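PDB 4O5A: LacI family transcription regulator from Bifidobacterium animalis subsp. lactis, which probably binds operator DNA as a dimer and regulates transcription in response to a small-molecule effector. Local coordinates for the interface of chains A and B. Coordinates in Å, arbitrary orientation; residue numbers count along the deposited sequence, not the author numbering. Chains: chain A/B, LacI family transcription regulator.

The interface of chains A and B. Residues chain A 233, 259, 262-263; chain B 288, 291-293.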
ATOM      1  N   PRO A 233      11.895  -6.423   4.566  1.00 25.54           N
ATOM      2  CA  PRO A 233      13.083  -5.609   4.862  1.00 25.57           C
ATOM      3  C   PRO A 233      14.165  -6.425   5.565  1.00 24.21           C
ATOM      4  O   PRO A 233      15.346  -6.132   5.350  1.00 25.22           O
ATOM      5  CB  PRO A 233      12.541  -4.511   5.788  1.00 22.05           C
ATOM      6  CG  PRO A 233      11.287  -5.092   6.370  1.00 23.13           C
ATOM      7  CD  PRO A 233      10.699  -5.916   5.254  1.00 27.38           C
ATOM      8  N   VAL A 259      10.882  -1.145  -0.198  1.00 16.60           N
ATOM      9  CA  VAL A 259      11.173  -1.436   1.209  0.58 17.86           C
ATOM     10  C   VAL A 259      12.566  -2.032   1.380  1.00 17.11           C
ATOM     11  O   VAL A 259      13.279  -1.735   2.344  1.00 17.40           O
ATOM     12  CB  VAL A 259      10.114  -2.375   1.841  0.58 20.11           C
ATOM     13  CG1 VAL A 259       8.791  -1.674   1.963  0.58 21.52           C
ATOM     14  CG2 VAL A 259       9.960  -3.626   1.026  0.58 27.66           C
ATOM     15  N   LEU A 262      15.208   0.760   0.887  1.00 15.53           N
ATOM     16  CA  LEU A 262      15.316   1.524   2.129  1.00 13.30           C
ATOM     17  C   LEU A 262      16.079   0.745   3.206  1.00 15.61           C
ATOM     18  O   LEU A 262      16.965   1.291   3.868  1.00 15.23           O
ATOM     19  CB  LEU A 262      13.921   1.922   2.639  1.00 16.22           C
ATOM     20  CG  LEU A 262      13.936   2.682   3.965  1.00 16.27           C
ATOM     21  CD1 LEU A 262      14.643   4.012   3.768  1.00 15.66           C
ATOM     22  CD2 LEU A 262      12.506   2.917   4.415  1.00 16.22           C
ATOM     23  N   ALA A 263      15.742  -0.529   3.385  1.00 16.96           N
ATOM     24  CA  ALA A 263      16.407  -1.364   4.394  1.00 14.41           C
ATOM     25  C   ALA A 263      17.898  -1.467   4.097  1.00 19.12           C
ATOM     26  O   ALA A 263      18.737  -1.421   5.004  1.00 16.85           O
ATOM     27  CB  ALA A 263      15.762  -2.759   4.436  1.00 18.56           C
TER
ATOM     28  N   PHE B 288       6.214  -2.060   7.017  1.00 21.05           N
ATOM     29  CA  PHE B 288       7.594  -2.486   6.790  1.00 20.82           C
ATOM     30  C   PHE B 288       8.546  -1.299   6.688  1.00 20.75           C
ATOM     31  O   PHE B 288       9.742  -1.426   6.962  1.00 18.85           O
ATOM     32  CB  PHE B 288       7.685  -3.311   5.516  1.00 22.11           C
ATOM     33  CG  PHE B 288       7.416  -4.775   5.709  1.00 24.42           C
ATOM     34  CD1 PHE B 288       7.622  -5.384   6.942  1.00 34.20           C
ATOM     35  CD2 PHE B 288       6.964  -5.548   4.651  1.00 25.87           C
ATOM     36  CE1 PHE B 288       7.380  -6.739   7.113  1.00 34.76           C
ATOM     37  CE2 PHE B 288       6.714  -6.907   4.815  1.00 30.83           C
ATOM     38  CZ  PHE B 288       6.921  -7.502   6.049  1.00 33.50           C
ATOM     39  N   VAL B 291      10.325  -0.572   9.874  1.00 17.86           N
ATOM     40  CA  VAL B 291      11.330  -1.571  10.212  1.00 15.70           C
ATOM     41  C   VAL B 291      12.621  -1.284   9.451  1.00 17.58           C
ATOM     42  O   VAL B 291      13.720  -1.580   9.922  1.00 21.36           O
ATOM     43  CB  VAL B 291      10.803  -2.973   9.886  1.00 19.30           C
ATOM     44  CG1 VAL B 291      11.877  -4.033  10.043  1.00 24.01           C
ATOM     45  CG2 VAL B 291       9.604  -3.292  10.809  1.00 22.41           C
ATOM     46  N   ALA B 292      12.475  -0.695   8.269  1.00 17.22           N
ATOM     47  CA  ALA B 292      13.590  -0.496   7.345  1.00 15.78           C
ATOM     48  C   ALA B 292      14.305   0.826   7.541  1.00 15.07           C
ATOM     49  O   ALA B 292      15.326   1.068   6.900  1.00 20.28           O
ATOM     50  CB  ALA B 292      13.105  -0.589   5.879  1.00 16.18           C
ATOM     51  N   ALA B 293      13.758   1.683   8.395  1.00 15.31           N
ATOM     52  CA  ALA B 293      14.255   3.061   8.558  1.00 19.73           C
ATOM     53  C   ALA B 293      15.571   3.127   9.339  1.00 17.51           C
ATOM     54  O   ALA B 293      16.049   2.119   9.863  1.00 19.54           O
ATOM     55  CB  ALA B 293      13.205   3.916   9.254  1.00 18.50           C
TER
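One face of the B:Phe288 ring carries the pyrrolidine of A:Pro233, whose CD stands 3.4 Å over the ring, displaced from its centre toward the CG-CD1 bond; CG of the same proline lies 3.7 Å from CD1 of B:Phe288. CD of A:Pro233 makes a CH-pi contact with the ring, and the two side chains cross at about a right angle. This patch belongs to the two-fold interface between effector-binding cores of a LacI family regulator, a family that commonly works as dimers, and illustrates how a homodimer can be joined: the starts of two helices meet through a proline and a phenylalanine, while the end of helix 288-292 sets an alanine against helix 258-271. A:Pro233 begins helix 233-245, and B:Phe288 begins the short helix 288-292. Beside the ring, CG1 of B:Val291 reaches CG of A:Pro233 at 3.9 Å; this methyl stands anti to the backbone N (chi1 172°), which directs it toward the proline. CG1 of A:Val259 approaches CB of B:Phe288 at 4.1 Å. With a leucine in place of B:Phe288 the flat face is gone, and CD of A:Pro233 would probably be left without its CH-pi partner, with a gap beside the pyrrolidine. Farther along, the B:Ala292 methyl wedges between A:Pro233 and helix 258-271, with its CB 3.7 Å from CA of A:Ala263. Opposite the proline, CD2 of A:Leu262 comes to 3.8 Å from that CB. O of A:Leu262 and O of B:Ala292 lie 3.5 Å apart.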